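PDB 7BVJ: UDP-N-acetylglucosamine 3-dehydrogenase from Acidithiobacillus ferrooxidans, which catalyses the NAD(+)-dependent oxidation of the glucosamine 3-position of UDP-N-acetylglucosamine to a ketone, a step in lipid A biosynthesis. Local coordinates for residues F235-A247 and G255-D267. Residues are numbered along the deposited sequence; the frame is centred on the assembly and turned at random. Where two conformers were deposited one is given.
Sequences FLNNTLHIYHRGA and GVRDEAVDLAKRD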
loop_
_atom_site.group_PDB
_atom_site.type_symbol
_atom_site.label_atom_id
_atom_site.label_comp_id
_atom_site.label_asym_id
_atom_site.label_seq_id
_atom_site.Cartn_x
_atom_site.Cartn_y
_atom_site.Cartn_z
ATOM N N PHE A 235 8.219 1.046 -11.786
ATOM C CA PHE A 235 7.789 1.867 -10.664
ATOM C C PHE A 235 8.929 2.736 -10.146
ATOM O O PHE A 235 8.730 3.919 -9.836
ATOM C CB PHE A 235 7.262 0.968 -9.543
ATOM C CG PHE A 235 5.894 0.396 -9.809
ATOM C CD1 PHE A 235 5.721 -0.967 -10.003
ATOM C CD2 PHE A 235 4.783 1.221 -9.852
ATOM C CE1 PHE A 235 4.454 -1.504 -10.251
ATOM C CE2 PHE A 235 3.509 0.703 -10.098
ATOM C CZ PHE A 235 3.345 -0.664 -10.295
ATOM N N LEU A 236 10.130 2.163 -10.042
ATOM C CA LEU A 236 11.262 2.890 -9.478
ATOM C C LEU A 236 11.629 4.083 -10.345
ATOM O O LEU A 236 11.716 5.220 -9.862
ATOM C CB LEU A 236 12.459 1.949 -9.325
ATOM C CG LEU A 236 13.149 1.947 -7.968
ATOM C CD1 LEU A 236 12.117 1.889 -6.852
ATOM C CD2 LEU A 236 14.101 0.769 -7.886
ATOM N N ASN A 237 11.829 3.844 -11.638
ATOM C CA ASN A 237 12.233 4.892 -12.558
ATOM C C ASN A 237 11.059 5.686 -13.106
ATOM O O ASN A 237 11.280 6.624 -13.874
ATOM C CB ASN A 237 13.063 4.280 -13.681
ATOM C CG ASN A 237 14.321 3.605 -13.151
ATOM O OD1 ASN A 237 14.777 3.913 -12.050
ATOM N ND2 ASN A 237 14.876 2.677 -13.918
ATOM N N ASN A 238 9.832 5.345 -12.701
ATOM C CA ASN A 238 8.607 6.059 -13.065
ATOM C C ASN A 238 8.397 6.110 -14.583
ATOM O O ASN A 238 8.090 7.164 -15.154
ATOM C CB ASN A 238 8.595 7.469 -12.455
ATOM C CG ASN A 238 7.186 8.059 -12.342
ATOM O OD1 ASN A 238 6.289 7.456 -11.751
ATOM N ND2 ASN A 238 6.995 9.246 -12.906
ATOM N N THR A 239 8.533 4.949 -15.239
ATOM C CA THR A 239 8.311 4.867 -16.681
ATOM C C THR A 239 7.219 3.866 -17.025
ATOM O O THR A 239 7.044 2.852 -16.345
ATOM C CB THR A 239 9.588 4.474 -17.445
ATOM O OG1 THR A 239 10.003 3.161 -17.057
ATOM C CG2 THR A 239 10.717 5.472 -17.173
ATOM N N LEU A 240 6.502 4.145 -18.121
ATOM C CA LEU A 240 5.415 3.290 -18.581
ATOM C C LEU A 240 5.459 3.158 -20.099
ATOM O O LEU A 240 5.575 4.159 -20.813
ATOM C CB LEU A 240 4.054 3.838 -18.125
ATOM C CG LEU A 240 2.792 3.390 -18.868
ATOM C CD1 LEU A 240 2.533 1.911 -18.673
ATOM C CD2 LEU A 240 1.615 4.185 -18.385
ATOM N N HIS A 241 5.367 1.923 -20.590
ATOM C CA HIS A 241 5.366 1.640 -22.021
ATOM C C HIS A 241 4.180 0.757 -22.362
ATOM O O HIS A 241 3.938 -0.239 -21.680
ATOM C CB HIS A 241 6.658 0.953 -22.457
ATOM C CG HIS A 241 7.820 1.882 -22.534
ATOM N ND1 HIS A 241 8.194 2.507 -23.703
ATOM C CD2 HIS A 241 8.665 2.332 -21.577
ATOM C CE1 HIS A 241 9.240 3.282 -23.468
ATOM N NE2 HIS A 241 9.539 3.202 -22.185
ATOM N N ILE A 242 3.458 1.114 -23.420
ATOM C CA ILE A 242 2.264 0.392 -23.845
ATOM C C ILE A 242 2.456 -0.023 -25.291
ATOM O O ILE A 242 2.679 0.824 -26.162
ATOM C CB ILE A 242 0.997 1.242 -23.685
ATOM C CG1 ILE A 242 0.857 1.695 -22.236
ATOM C CG2 ILE A 242 -0.236 0.477 -24.133
ATOM C CD1 ILE A 242 -0.292 2.666 -22.014
ATOM N N TYR A 243 2.373 -1.320 -25.549
ATOM C CA TYR A 243 2.512 -1.857 -26.892
ATOM C C TYR A 243 1.134 -2.262 -27.390
ATOM O O TYR A 243 0.378 -2.921 -26.662
ATOM C CB TYR A 243 3.461 -3.064 -26.937
ATOM C CG TYR A 243 4.899 -2.825 -26.486
ATOM C CD1 TYR A 243 5.268 -1.660 -25.811
ATOM C CD2 TYR A 243 5.888 -3.779 -26.722
ATOM C CE1 TYR A 243 6.572 -1.448 -25.385
ATOM C CE2 TYR A 243 7.205 -3.573 -26.304
ATOM C CZ TYR A 243 7.539 -2.401 -25.638
ATOM O OH TYR A 243 8.832 -2.166 -25.214
ATOM N N HIS A 244 0.833 -1.881 -28.625
ATOM C CA HIS A 244 -0.395 -2.379 -29.294
ATOM C C HIS A 244 -0.010 -2.812 -30.706
ATOM O O HIS A 244 0.959 -2.296 -31.225
ATOM C CB HIS A 244 -1.555 -1.387 -29.248
ATOM C CG HIS A 244 -1.125 0.031 -29.260
ATOM N ND1 HIS A 244 -1.353 0.870 -28.196
ATOM C CD2 HIS A 244 -0.479 0.751 -30.196
ATOM C CE1 HIS A 244 -0.839 2.045 -28.461
ATOM N NE2 HIS A 244 -0.309 2.000 -29.691
ATOM N N ARG A 245 -0.847 -3.614 -31.344
ATOM C CA ARG A 245 -0.538 -4.089 -32.697
ATOM C C ARG A 245 -0.583 -2.926 -33.694
ATOM O O ARG A 245 -1.624 -2.277 -33.858
ATOM C CB ARG A 245 -1.500 -5.210 -33.096
ATOM C CG ARG A 245 -1.549 -6.337 -32.066
ATOM C CD ARG A 245 -2.364 -7.544 -32.528
ATOM N NE ARG A 245 -3.386 -7.918 -31.544
ATOM C CZ ARG A 245 -3.449 -9.097 -30.926
ATOM N NH1 ARG A 245 -4.421 -9.343 -30.053
ATOM N NH2 ARG A 245 -2.544 -10.034 -31.184
ATOM N N GLY A 246 0.550 -2.662 -34.356
ATOM C CA GLY A 246 0.777 -1.376 -35.007
ATOM C C GLY A 246 1.669 -1.326 -36.241
ATOM O O GLY A 246 1.495 -2.113 -37.178
ATOM N N ALA A 247 2.619 -0.380 -36.258
ATOM C CA ALA A 247 3.325 0.041 -37.468
ATOM C C ALA A 247 4.853 0.059 -37.299
ATOM O O ALA A 247 5.529 0.986 -37.758
ATOM C CB ALA A 247 2.830 1.412 -37.924
ATOM N N GLY A 255 5.234 -5.938 -36.063
ATOM C CA GLY A 255 3.838 -5.515 -36.126
ATOM C C GLY A 255 3.291 -4.975 -34.825
ATOM O O GLY A 255 2.154 -5.293 -34.450
ATOM N N VAL A 256 4.073 -4.161 -34.124
ATOM C CA VAL A 256 3.657 -3.605 -32.845
ATOM C C VAL A 256 4.210 -2.187 -32.726
ATOM O O VAL A 256 5.267 -1.856 -33.272
ATOM C CB VAL A 256 4.097 -4.527 -31.670
ATOM C CG1 VAL A 256 4.325 -3.754 -30.382
ATOM C CG2 VAL A 256 3.056 -5.620 -31.434
ATOM N N ARG A 257 3.443 -1.335 -32.057
ATOM C CA ARG A 257 3.817 0.033 -31.747
ATOM C C ARG A 257 4.022 0.157 -30.245
ATOM O O ARG A 257 3.156 -0.250 -29.453
ATOM C CB ARG A 257 2.746 1.024 -32.212
ATOM C CG ARG A 257 2.814 1.367 -33.683
ATOM C CD ARG A 257 4.255 1.451 -34.179
ATOM N NE ARG A 257 4.880 2.740 -33.891
ATOM C CZ ARG A 257 5.937 2.899 -33.098
ATOM N NH1 ARG A 257 6.495 1.846 -32.501
ATOM N NH2 ARG A 257 6.436 4.116 -32.904
ATOM N N ASP A 258 5.175 0.704 -29.871
ATOM C CA ASP A 258 5.527 0.962 -28.486
ATOM C C ASP A 258 5.322 2.445 -28.221
ATOM O O ASP A 258 5.981 3.285 -28.839
ATOM C CB ASP A 258 6.970 0.538 -28.217
ATOM C CG ASP A 258 7.577 1.222 -27.016
ATOM O OD1 ASP A 258 8.787 1.517 -27.062
ATOM O OD2 ASP A 258 6.859 1.453 -26.020
ATOM N N GLU A 259 4.389 2.762 -27.331
ATOM C CA GLU A 259 4.123 4.131 -26.913
ATOM C C GLU A 259 4.724 4.329 -25.527
ATOM O O GLU A 259 4.305 3.684 -24.560
ATOM C CB GLU A 259 2.629 4.421 -26.904
ATOM C CG GLU A 259 2.288 5.619 -26.043
ATOM C CD GLU A 259 0.807 5.796 -25.860
ATOM O OE1 GLU A 259 0.364 6.964 -25.883
ATOM O OE2 GLU A 259 0.092 4.773 -25.708
ATOM N N ALA A 260 5.730 5.187 -25.489
ATOM C CA ALA A 260 6.414 5.590 -24.249
ATOM C C ALA A 260 5.529 6.638 -23.586
ATOM O O ALA A 260 5.360 7.683 -24.154
ATOM C CB ALA A 260 7.793 6.097 -24.577
ATOM N N VAL A 261 4.951 6.310 -22.445
ATOM C CA VAL A 261 3.970 7.211 -21.777
ATOM C C VAL A 261 4.679 8.254 -20.931
ATOM O O VAL A 261 5.476 7.943 -20.077
ATOM C CB VAL A 261 2.876 6.478 -20.988
ATOM C CG1 VAL A 261 1.945 7.439 -20.302
ATOM C CG2 VAL A 261 2.083 5.585 -21.877
ATOM N N ASP A 262 4.333 9.511 -21.180
ATOM C CA ASP A 262 4.961 10.621 -20.439
ATOM C C ASP A 262 4.330 10.741 -19.047
ATOM O O ASP A 262 3.277 11.306 -18.863
ATOM C CB ASP A 262 5.045 11.896 -21.268
ATOM C CG ASP A 262 6.172 11.937 -22.278
ATOM O OD1 ASP A 262 7.188 11.269 -22.068
ATOM O OD2 ASP A 262 6.009 12.649 -23.262
ATOM N N LEU A 263 5.032 10.200 -18.086
ATOM C CA LEU A 263 4.560 10.224 -16.669
ATOM C C LEU A 263 5.193 11.364 -15.871
ATOM O O LEU A 263 6.382 11.519 -15.895
ATOM C CB LEU A 263 4.851 8.919 -15.915
ATOM C CG LEU A 263 4.198 7.617 -16.363
ATOM C CD1 LEU A 263 4.679 6.468 -15.506
ATOM C CD2 LEU A 263 2.699 7.702 -16.344
ATOM N N ALA A 264 4.375 12.067 -15.123
ATOM C CA ALA A 264 4.831 13.142 -14.224
ATOM C C ALA A 264 5.157 12.536 -12.859
ATOM O O ALA A 264 4.404 11.683 -12.420
ATOM C CB ALA A 264 3.726 14.141 -14.077
ATOM N N LYS A 265 6.260 12.966 -12.250
ATOM C CA LYS A 265 6.610 12.500 -10.890
ATOM C C LYS A 265 5.840 13.365 -9.898
ATOM O O LYS A 265 5.853 14.550 -10.073
ATOM C CB LYS A 265 8.115 12.586 -10.592
ATOM C CG LYS A 265 9.080 12.505 -11.768
ATOM C CD LYS A 265 10.466 13.137 -11.527
ATOM C CE LYS A 265 10.866 14.213 -12.522
ATOM N NZ LYS A 265 12.137 14.933 -12.251
ATOM N N ARG A 266 5.130 12.760 -8.954
ATOM C CA ARG A 266 4.473 13.513 -7.892
ATOM C C ARG A 266 4.699 12.827 -6.545
ATOM O O ARG A 266 5.152 11.685 -6.465
ATOM C CB ARG A 266 2.974 13.705 -8.169
ATOM C CG ARG A 266 2.101 12.546 -7.758
ATOM C CD ARG A 266 0.646 12.848 -8.034
ATOM N NE ARG A 266 -0.216 11.695 -7.779
ATOM C CZ ARG A 266 -1.338 11.443 -8.449
ATOM N NH1 ARG A 266 -1.721 12.260 -9.430
ATOM N NH2 ARG A 266 -2.073 10.369 -8.153
ATOM N N ASP A 267 4.399 13.562 -5.478
ATOM C CA ASP A 267 4.516 13.050 -4.115
ATOM C C ASP A 267 3.384 12.062 -3.849
ATOM O O ASP A 267 2.224 12.456 -3.747
ATOM C CB ASP A 267 4.468 14.219 -3.134
ATOM C CG ASP A 267 5.094 13.887 -1.790
ATOM O OD1 ASP A 267 4.911 12.755 -1.275
ATOM O OD2 ASP A 267 5.775 14.781 -1.250
HETATM O O HOH W 1 7.288 8.540 -17.703
HETATM O O HOH W 2 8.620 10.955 -14.645
HETATM O O HOH W 3 7.598 6.493 -19.371
#
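Val261 fills the dip between Leu240 and Ile242 on one face of this hairpin: its CB sits 3.7 Å from Leu240 CD2, while its CG2 leans on Ile242 CD1. Leu240 runs alongside it, and Tyr128 of helix 124-132 touches both. Farther along, Leu263 pushes CD1 against Leu240 CB (3.8 Å). On the face bearing His241 and Tyr243, Asp258 is the bump between two rings. Its CB rests over the Tyr243 face, 3.9 Å from the ring centroid; with CG anti to the backbone N (chi1 158°) the carboxylate swings over to His241, where OD2 accepts a hydrogen bond from His241 ND1 on its syn lone pair, at 2.9 Å and in the imidazole plane. The methyl CB of Ala260 lies 3.4 Å from His241 CE1, and Val256 CG1 meets Tyr243 CB. Paired backbone bonds join Ile242 to Glu259 and His244 to Arg257. Val261 N still bonds Leu240 O directly, but a water bridges Leu240 N and Val261 O; beyond it, another links Asn238 ND2 to Leu263 O. Tyr243 also meets Tyr230 edge-to-face and approaches the bound disulfonate. This antiparallel beta hairpin ends the mixed sheet of the C-terminal domain of a Gfo/Idh/MocA dehydrogenase, with 256-261 as an outermost strand, away from the NAD site.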